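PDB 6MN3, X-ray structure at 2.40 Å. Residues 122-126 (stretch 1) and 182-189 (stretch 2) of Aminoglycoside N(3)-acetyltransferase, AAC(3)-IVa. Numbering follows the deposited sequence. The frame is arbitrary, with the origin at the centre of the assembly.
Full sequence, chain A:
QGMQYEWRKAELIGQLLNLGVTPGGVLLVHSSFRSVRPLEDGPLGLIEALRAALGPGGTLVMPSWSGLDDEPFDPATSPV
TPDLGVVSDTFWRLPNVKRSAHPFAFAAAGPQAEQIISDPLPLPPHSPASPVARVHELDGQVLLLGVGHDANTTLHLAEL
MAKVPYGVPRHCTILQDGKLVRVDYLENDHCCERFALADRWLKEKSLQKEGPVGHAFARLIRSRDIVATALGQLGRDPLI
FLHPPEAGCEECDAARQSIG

Stretch 1 (122-126) PLPPH
Stretch 2 (182-189) RVDYLEND

How do the two backbones lie against each other? Residues 182-187 form the end of a strand that gives way to an irregular segment at Asn188, where a weak hydrogen bond runs from Asp189 N to Glu187 O at 3.4 Å. Stretch 1 has no regular structure. Leu123 (phi/psi -122/115) is extended, a cis peptide bond leads into Pro124 (-64/166), and Pro125 (-57/-27) turns the chain. The two chains run in the same sense here, one residue of stretch 1 set against two of the strand: Leu123 CA lies 6.3 Å from Tyr185 CA, and Pro124 CA lies 5.1 Å from Glu187 CA.

What binds them, if no hydrogen bond or salt bridge crosses? Apolar packing does, with 317 Å² buried over both sides. Leu123 points toward the strand with chi1 at m (-47°) and chi2 off-well at 98°, placing CD2 3.6 Å from Tyr185 CB and 3.7 Å from Val183 CG1. Val183 is t, and its short branched side chain also points toward stretch 1.

How do Pro124 and Pro125 fit? Both rings are C-gamma exo and offer compact hydrocarbon surfaces. Pro125 CD sits 3.6 Å from Tyr185 CE1, approaching the ring obliquely, and 3.7 Å from Glu187 CG, so it meets the aliphatic part of that acid. Pro124 CG reaches 3.4 Å from Leu186 O, while Pro124 CB lies 3.9 Å from Asn188 OD1.

How are the polar groups arranged within stretch 2? Buried Tyr185 (chi1 p, 52°; chi2 96°) lends its ring to the packing and donates a hydrogen bond from OH to Glu187 OE1 at 3.1 Å. Glu187 is extended (t, t, chi3 -45°), which carries its carboxylate to that hydroxyl. Exposed Asp184 (m) points away from stretch 1, and its OD2 forms a salt bridge with Arg182 NH1 at 2.8 Å.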

# COMPACT_ATOMS: atom_id res chain seq x y z
N PRO A 122 -7.68 -3.98 12.86
CA PRO A 122 -8.42 -2.73 12.70
C PRO A 122 -9.62 -2.88 11.77
O PRO A 122 -9.49 -3.46 10.69
CB PRO A 122 -7.37 -1.77 12.12
CG PRO A 122 -6.19 -2.66 11.68
CD PRO A 122 -6.61 -4.10 11.86
N LEU A 123 -10.78 -2.36 12.18
CA LEU A 123 -11.98 -2.39 11.36
C LEU A 123 -12.47 -0.96 11.14
O LEU A 123 -12.86 -0.30 12.11
CB LEU A 123 -13.08 -3.23 12.01
CG LEU A 123 -12.69 -4.61 12.56
CD1 LEU A 123 -12.44 -4.54 14.06
CD2 LEU A 123 -13.73 -5.66 12.23
N PRO A 124 -12.48 -0.43 9.90
CA PRO A 124 -12.04 -1.02 8.62
C PRO A 124 -10.54 -1.32 8.58
O PRO A 124 -9.81 -0.84 9.45
CB PRO A 124 -12.41 0.07 7.60
CG PRO A 124 -13.49 0.85 8.26
CD PRO A 124 -13.10 0.88 9.70
N PRO A 125 -10.09 -2.11 7.60
CA PRO A 125 -8.68 -2.54 7.58
C PRO A 125 -7.67 -1.40 7.60
O PRO A 125 -6.55 -1.59 8.08
CB PRO A 125 -8.58 -3.35 6.28
CG PRO A 125 -9.96 -3.87 6.07
CD PRO A 125 -10.88 -2.79 6.55
N HIS A 126 -8.02 -0.22 7.08
CA HIS A 126 -7.06 0.87 7.00
C HIS A 126 -7.47 2.05 7.87
O HIS A 126 -7.48 3.20 7.42
CB HIS A 126 -6.89 1.30 5.54
CG HIS A 126 -6.65 0.15 4.61
ND1 HIS A 126 -7.31 0.02 3.41
CD2 HIS A 126 -5.83 -0.92 4.71
CE1 HIS A 126 -6.90 -1.09 2.81
NE2 HIS A 126 -6.00 -1.68 3.58
N ARG A 182 -16.77 -15.51 12.56
CA ARG A 182 -16.87 -14.45 11.57
C ARG A 182 -16.97 -13.08 12.26
O ARG A 182 -17.69 -12.93 13.24
CB ARG A 182 -18.07 -14.70 10.67
CG ARG A 182 -18.15 -13.85 9.41
CD ARG A 182 -19.58 -13.80 8.91
NE ARG A 182 -19.71 -14.16 7.50
CZ ARG A 182 -20.63 -13.65 6.69
NH1 ARG A 182 -21.50 -12.75 7.13
NH2 ARG A 182 -20.69 -14.05 5.42
N VAL A 183 -16.19 -12.12 11.77
CA VAL A 183 -16.19 -10.75 12.26
C VAL A 183 -16.50 -9.84 11.08
O VAL A 183 -15.64 -9.60 10.23
CB VAL A 183 -14.85 -10.37 12.90
CG1 VAL A 183 -14.95 -8.96 13.51
CG2 VAL A 183 -14.45 -11.38 13.95
N ASP A 184 -17.72 -9.32 11.03
CA ASP A 184 -18.16 -8.42 9.98
C ASP A 184 -17.99 -6.96 10.40
O ASP A 184 -18.08 -6.62 11.59
CB ASP A 184 -19.63 -8.69 9.61
CG ASP A 184 -19.90 -10.16 9.36
OD1 ASP A 184 -19.54 -10.99 10.22
OD2 ASP A 184 -20.45 -10.49 8.30
N TYR A 185 -17.76 -6.11 9.42
CA TYR A 185 -17.55 -4.68 9.64
C TYR A 185 -18.13 -3.92 8.45
O TYR A 185 -18.67 -4.51 7.52
CB TYR A 185 -16.06 -4.37 9.84
CG TYR A 185 -15.17 -4.92 8.74
CD1 TYR A 185 -14.79 -4.12 7.67
CD2 TYR A 185 -14.72 -6.23 8.77
CE1 TYR A 185 -13.98 -4.61 6.67
CE2 TYR A 185 -13.92 -6.74 7.76
CZ TYR A 185 -13.55 -5.92 6.71
OH TYR A 185 -12.75 -6.41 5.71
N LEU A 186 -18.01 -2.59 8.50
CA LEU A 186 -18.45 -1.73 7.41
C LEU A 186 -17.22 -1.05 6.82
O LEU A 186 -16.63 -0.17 7.45
CB LEU A 186 -19.47 -0.70 7.90
CG LEU A 186 -20.80 -1.28 8.38
CD1 LEU A 186 -21.72 -0.18 8.89
CD2 LEU A 186 -21.48 -2.07 7.26
N GLU A 187 -16.83 -1.47 5.62
CA GLU A 187 -15.62 -1.00 4.97
C GLU A 187 -15.95 -0.04 3.83
O GLU A 187 -17.03 -0.10 3.24
CB GLU A 187 -14.80 -2.17 4.43
CG GLU A 187 -13.37 -1.82 4.05
CD GLU A 187 -12.70 -2.91 3.23
OE1 GLU A 187 -12.83 -4.10 3.60
OE2 GLU A 187 -12.06 -2.58 2.21
N ASN A 188 -15.00 0.85 3.54
CA ASN A 188 -15.12 1.78 2.42
C ASN A 188 -14.36 1.23 1.22
O ASN A 188 -13.28 1.69 0.85
CB ASN A 188 -14.60 3.16 2.83
CG ASN A 188 -13.27 3.09 3.55
OD1 ASN A 188 -13.15 2.47 4.61
ND2 ASN A 188 -12.25 3.71 2.96
N ASP A 189 -14.96 0.21 0.60
CA ASP A 189 -14.36 -0.46 -0.54
C ASP A 189 -15.16 -0.18 -1.81
O ASP A 189 -16.38 -0.04 -1.77
CB ASP A 189 -14.28 -1.98 -0.31
CG ASP A 189 -13.10 -2.62 -1.02
OD1 ASP A 189 -12.51 -3.56 -0.46
OD2 ASP A 189 -12.77 -2.17 -2.14